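Local coordinates for hypothetical protein (Clostridium sporogenes ATCC 15579, PDB 4QRK), which is of unknown function but, as a right-handed beta-helix protein of the DUF2154 family, is thought to take part in cell adhesion, at residues P19-V33 and Y63-Q76. Numbering follows the deposited sequence. Where two conformers were deposited one is given.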
loop_
_atom_site.group_PDB
_atom_site.type_symbol
_atom_site.label_atom_id
_atom_site.label_comp_id
_atom_site.label_asym_id
_atom_site.label_seq_id
_atom_site.Cartn_x
_atom_site.Cartn_y
_atom_site.Cartn_z
ATOM N N PRO A 19 7.810 1.317 19.264
ATOM C CA PRO A 19 6.709 2.305 19.271
ATOM C C PRO A 19 6.971 3.555 20.121
ATOM O O PRO A 19 6.528 4.639 19.737
ATOM C CB PRO A 19 5.512 1.519 19.813
ATOM C CG PRO A 19 6.087 0.251 20.420
ATOM C CD PRO A 19 7.393 -0.018 19.727
ATOM N N ASN A 20 7.697 3.404 21.230
ATOM C CA ASN A 20 8.008 4.533 22.108
ATOM C C ASN A 20 6.761 5.374 22.465
ATOM O O ASN A 20 6.752 6.591 22.309
ATOM C CB ASN A 20 9.090 5.406 21.463
ATOM C CG ASN A 20 9.677 6.446 22.436
ATOM O OD1 ASN A 20 9.794 6.207 23.652
ATOM N ND2 ASN A 20 10.040 7.610 21.896
ATOM N N GLY A 21 5.689 4.723 22.904
ATOM C CA GLY A 21 4.502 5.456 23.313
ATOM C C GLY A 21 3.410 5.622 22.275
ATOM O O GLY A 21 2.334 6.089 22.599
ATOM N N ALA A 22 3.667 5.268 21.023
ATOM C CA ALA A 22 2.640 5.434 19.999
ATOM C C ALA A 22 1.511 4.399 20.213
ATOM O O ALA A 22 1.755 3.258 20.592
ATOM C CB ALA A 22 3.259 5.281 18.600
ATOM N N GLU A 23 0.286 4.819 19.944
ATOM C CA GLU A 23 -0.857 3.945 20.033
ATOM C C GLU A 23 -1.516 3.861 18.678
ATOM O O GLU A 23 -2.469 3.126 18.506
ATOM C CB GLU A 23 -1.837 4.487 21.072
ATOM C CG GLU A 23 -1.202 4.566 22.458
ATOM C CD GLU A 23 -2.171 5.017 23.522
ATOM O OE1 GLU A 23 -3.105 5.801 23.199
ATOM O OE2 GLU A 23 -1.984 4.584 24.678
ATOM N N LYS A 24 -1.018 4.636 17.723
ATOM C CA LYS A 24 -1.426 4.483 16.349
ATOM C C LYS A 24 -0.164 4.699 15.478
ATOM O O LYS A 24 0.720 5.468 15.850
ATOM C CB LYS A 24 -2.558 5.455 16.009
ATOM C CG LYS A 24 -2.951 5.451 14.503
ATOM C CD LYS A 24 -3.855 6.610 14.098
ATOM C CE LYS A 24 -5.304 6.172 13.935
ATOM N NZ LYS A 24 -6.180 7.291 13.475
ATOM N N THR A 25 -0.055 3.970 14.370
ATOM C CA THR A 25 1.023 4.180 13.386
ATOM C C THR A 25 0.466 4.930 12.172
ATOM O O THR A 25 -0.555 4.538 11.599
ATOM C CB THR A 25 1.591 2.855 12.850
ATOM O OG1 THR A 25 2.218 2.132 13.902
ATOM C CG2 THR A 25 2.632 3.105 11.775
ATOM N N LYS A 26 1.150 6.000 11.782
ATOM C CA LYS A 26 0.876 6.682 10.513
ATOM C C LYS A 26 2.140 6.579 9.655
ATOM O O LYS A 26 3.121 7.256 9.903
ATOM C CB LYS A 26 0.496 8.140 10.741
ATOM C CG LYS A 26 -0.839 8.342 11.437
ATOM C CD LYS A 26 -1.314 9.806 11.326
ATOM C CE LYS A 26 -2.752 9.989 11.829
ATOM N NZ LYS A 26 -3.322 11.317 11.440
ATOM N N LEU A 27 2.107 5.667 8.698
ATOM C CA LEU A 27 3.260 5.344 7.872
ATOM C C LEU A 27 3.150 6.122 6.574
ATOM O O LEU A 27 2.107 6.114 5.895
ATOM C CB LEU A 27 3.327 3.840 7.608
ATOM C CG LEU A 27 4.438 3.302 6.701
ATOM C CD1 LEU A 27 5.753 3.564 7.317
ATOM C CD2 LEU A 27 4.279 1.795 6.424
ATOM N N ASN A 28 4.215 6.846 6.254
ATOM C CA ASN A 28 4.226 7.653 5.056
ATOM C C ASN A 28 5.458 7.291 4.261
ATOM O O ASN A 28 6.580 7.439 4.742
ATOM C CB ASN A 28 4.138 9.145 5.412
ATOM C CG ASN A 28 4.175 10.048 4.168
ATOM O OD1 ASN A 28 3.579 9.734 3.152
ATOM N ND2 ASN A 28 4.882 11.164 4.257
ATOM N N LEU A 29 5.246 6.743 3.064
ATOM C CA LEU A 29 6.344 6.217 2.240
ATOM C C LEU A 29 6.470 6.994 0.910
ATOM O O LEU A 29 5.493 7.195 0.186
ATOM C CB LEU A 29 6.143 4.726 1.956
ATOM C CG LEU A 29 6.081 3.777 3.153
ATOM C CD1 LEU A 29 5.763 2.335 2.779
ATOM C CD2 LEU A 29 7.374 3.751 3.939
ATOM N N ASN A 30 7.671 7.469 0.618
ATOM C CA ASN A 30 7.951 8.154 -0.653
ATOM C C ASN A 30 9.029 7.426 -1.367
ATOM O O ASN A 30 10.155 7.416 -0.903
ATOM C CB ASN A 30 8.403 9.583 -0.415
ATOM C CG ASN A 30 7.405 10.340 0.367
ATOM O OD1 ASN A 30 6.306 10.571 -0.108
ATOM N ND2 ASN A 30 7.755 10.713 1.589
ATOM N N PHE A 31 8.680 6.809 -2.487
ATOM C CA PHE A 31 9.540 5.810 -3.075
ATOM C C PHE A 31 9.620 6.153 -4.537
ATOM O O PHE A 31 8.602 6.216 -5.202
ATOM C CB PHE A 31 8.867 4.466 -2.866
ATOM C CG PHE A 31 9.696 3.273 -3.288
ATOM C CD1 PHE A 31 10.636 2.736 -2.432
ATOM C CD2 PHE A 31 9.481 2.648 -4.523
ATOM C CE1 PHE A 31 11.377 1.614 -2.797
ATOM C CE2 PHE A 31 10.216 1.526 -4.897
ATOM C CZ PHE A 31 11.154 0.996 -4.022
ATOM N N GLY A 32 10.818 6.406 -5.032
ATOM C CA GLY A 32 10.996 6.854 -6.395
ATOM C C GLY A 32 10.927 5.732 -7.403
ATOM O O GLY A 32 10.137 5.794 -8.339
ATOM N N VAL A 33 11.776 4.715 -7.245
ATOM C CA VAL A 33 11.859 3.659 -8.249
ATOM C C VAL A 33 12.277 2.353 -7.602
ATOM O O VAL A 33 13.067 2.342 -6.658
ATOM C CB VAL A 33 12.799 4.025 -9.453
ATOM C CG1 VAL A 33 14.199 4.322 -8.989
ATOM C CG2 VAL A 33 12.859 2.900 -10.411
ATOM N N TYR A 63 11.041 9.438 12.499
ATOM C CA TYR A 63 9.960 8.941 13.352
ATOM C C TYR A 63 9.736 9.859 14.543
ATOM O O TYR A 63 10.672 10.122 15.276
ATOM C CB TYR A 63 10.282 7.543 13.862
ATOM C CG TYR A 63 9.210 6.966 14.758
ATOM C CD1 TYR A 63 7.979 6.651 14.243
ATOM C CD2 TYR A 63 9.444 6.710 16.096
ATOM C CE1 TYR A 63 7.001 6.137 14.992
ATOM C CE2 TYR A 63 8.423 6.185 16.905
ATOM C CZ TYR A 63 7.210 5.896 16.331
ATOM O OH TYR A 63 6.145 5.372 17.033
ATOM N N GLU A 64 8.505 10.342 14.722
ATOM C CA GLU A 64 8.176 11.082 15.940
ATOM C C GLU A 64 6.831 10.649 16.432
ATOM O O GLU A 64 5.977 10.243 15.666
ATOM C CB GLU A 64 8.222 12.600 15.739
ATOM C CG GLU A 64 7.419 13.106 14.582
ATOM C CD GLU A 64 7.641 14.593 14.300
ATOM O OE1 GLU A 64 7.701 15.372 15.260
ATOM O OE2 GLU A 64 7.733 14.987 13.118
ATOM N N VAL A 65 6.657 10.705 17.733
ATOM C CA VAL A 65 5.365 10.410 18.323
ATOM C C VAL A 65 4.752 11.727 18.733
ATOM O O VAL A 65 5.281 12.402 19.605
ATOM C CB VAL A 65 5.528 9.548 19.525
ATOM C CG1 VAL A 65 4.164 9.223 20.126
ATOM C CG2 VAL A 65 6.313 8.287 19.151
ATOM N N LYS A 66 3.675 12.097 18.053
ATOM C CA LYS A 66 2.905 13.286 18.361
ATOM C C LYS A 66 1.575 12.856 18.939
ATOM O O LYS A 66 0.717 12.377 18.184
ATOM C CB LYS A 66 2.575 14.067 17.100
ATOM C CG LYS A 66 3.697 14.417 16.217
ATOM C CD LYS A 66 3.150 15.352 15.158
ATOM C CE LYS A 66 4.171 15.661 14.084
ATOM N NZ LYS A 66 3.580 16.497 12.992
ATOM N N ASP A 67 1.387 13.005 20.249
ATOM C CA ASP A 67 0.059 12.813 20.822
ATOM C C ASP A 67 -0.461 11.410 20.490
ATOM O O ASP A 67 -1.528 11.232 19.888
ATOM C CB ASP A 67 -0.886 13.884 20.262
ATOM C CG ASP A 67 -2.171 14.008 21.052
ATOM O OD1 ASP A 67 -2.145 13.739 22.272
ATOM O OD2 ASP A 67 -3.203 14.387 20.448
ATOM N N LYS A 68 0.344 10.422 20.845
ATOM C CA LYS A 68 -0.020 9.008 20.753
ATOM C C LYS A 68 0.066 8.459 19.319
ATOM O O LYS A 68 -0.009 7.250 19.121
ATOM C CB LYS A 68 -1.396 8.731 21.383
ATOM C CG LYS A 68 -1.534 9.227 22.830
ATOM C CD LYS A 68 -0.770 8.347 23.803
ATOM C CE LYS A 68 -0.928 8.837 25.226
ATOM N NZ LYS A 68 0.036 8.177 26.155
ATOM N N ASP A 69 0.263 9.332 18.335
ATOM C CA ASP A 69 0.399 8.900 16.940
ATOM C C ASP A 69 1.871 8.794 16.577
ATOM O O ASP A 69 2.579 9.802 16.589
ATOM C CB ASP A 69 -0.257 9.904 15.987
ATOM C CG ASP A 69 -1.777 9.866 16.028
ATOM O OD1 ASP A 69 -2.364 9.210 16.916
ATOM O OD2 ASP A 69 -2.386 10.512 15.160
ATOM N N GLY A 70 2.323 7.593 16.230
ATOM C CA GLY A 70 3.656 7.417 15.697
ATOM C C GLY A 70 3.754 7.745 14.207
ATOM O O GLY A 70 3.359 6.944 13.351
ATOM N N GLU A 71 4.301 8.921 13.907
ATOM C CA GLU A 71 4.479 9.368 12.535
ATOM C C GLU A 71 5.809 8.893 11.989
ATOM O O GLU A 71 6.853 9.379 12.382
ATOM C CB GLU A 71 4.291 10.881 12.447
ATOM C CG GLU A 71 2.850 11.227 12.811
ATOM C CD GLU A 71 2.424 12.636 12.480
ATOM O OE1 GLU A 71 3.268 13.442 12.021
ATOM O OE2 GLU A 71 1.227 12.935 12.704
ATOM N N LEU A 72 5.727 7.888 11.110
ATOM C CA LEU A 72 6.891 7.220 10.544
ATOM C C LEU A 72 6.948 7.520 9.066
ATOM O O LEU A 72 6.059 7.132 8.300
ATOM C CB LEU A 72 6.825 5.714 10.779
ATOM C CG LEU A 72 7.933 4.782 10.236
ATOM C CD1 LEU A 72 9.339 5.248 10.506
ATOM C CD2 LEU A 72 7.732 3.442 10.836
ATOM N N GLU A 73 8.023 8.173 8.664
ATOM C CA GLU A 73 8.188 8.517 7.285
ATOM C C GLU A 73 9.452 7.891 6.722
ATOM O O GLU A 73 10.527 7.985 7.297
ATOM C CB GLU A 73 8.253 10.027 7.131
ATOM C CG GLU A 73 8.405 10.448 5.693
ATOM C CD GLU A 73 8.313 11.941 5.541
ATOM O OE1 GLU A 73 9.255 12.656 5.976
ATOM O OE2 GLU A 73 7.277 12.387 5.011
ATOM N N ILE A 74 9.330 7.285 5.561
ATOM C CA ILE A 74 10.493 6.697 4.911
ATOM C C ILE A 74 10.509 7.228 3.496
ATOM O O ILE A 74 9.532 7.070 2.753
ATOM C CB ILE A 74 10.422 5.185 4.892
ATOM C CG1 ILE A 74 9.932 4.658 6.244
ATOM C CG2 ILE A 74 11.800 4.617 4.469
ATOM C CD1 ILE A 74 10.006 3.165 6.394
ATOM N N SER A 75 11.617 7.855 3.118
ATOM C CA SER A 75 11.733 8.484 1.810
ATOM C C SER A 75 13.016 8.138 1.078
ATOM O O SER A 75 14.082 8.125 1.687
ATOM C CB SER A 75 11.608 9.996 1.975
ATOM O OG SER A 75 10.344 10.288 2.526
ATOM N N GLN A 76 12.884 7.800 -0.222
ATOM C CA GLN A 76 14.031 7.624 -1.136
ATOM C C GLN A 76 14.377 9.035 -1.557
ATOM O O GLN A 76 13.486 9.750 -2.035
ATOM C CB GLN A 76 13.650 6.824 -2.404
ATOM C CG GLN A 76 14.853 6.382 -3.287
ATOM C CD GLN A 76 14.389 5.702 -4.612
ATOM O OE1 GLN A 76 13.218 5.430 -4.791
ATOM N NE2 GLN A 76 15.311 5.432 -5.511
HETATM O O HOH W 1 11.299 9.426 -3.465
#
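L29 and I74 lie side by side on the buried face of two parallel strands, L29 CD2 packing 3.5 Å from I74 CB. Two residues back, on the same face, L27 CD1 rests against L72 CG at 3.8 Å, and I61 and W93 continue this apolar layer. On the other face the pairs are polar. N30 ND2 gives a nearly straight bond (174°) to S75 OG at 2.8 Å, with the hydroxyl oxygen in the amide plane. N28 ND2 makes only a weak, strongly bent bond to E73 OE2, the amide and carboxylate planes turned 47° apart. K26 reaches D69 in a long salt bridge, while K24 turns its amine to E104 on the neighbouring strand.

Between these two faces, residues 24-30 and 69-75 pair in parallel register, the backbone ladder continuing from G70 N to Q76 N. Past its end Q76, extended with CG anti to its backbone N (chi1 -170°), carries OE1 to V33 N at 2.9 Å. At the other end K68 O accepts from both E23 N and K24 N. Y63 OH and A22 N grip P19 O from opposite faces of its plane, the hydroxyl at 2.8 Å, so the type I' turn of residues 19-22 is tied to strand 63-66 as well as closed on itself.

The amphipathic ladder thus joins 69-75 to the parallel strands of the right-handed beta-helix through 24-32: leucine and isoleucine fill the interior; amides, hydroxyl and charges line the outer face.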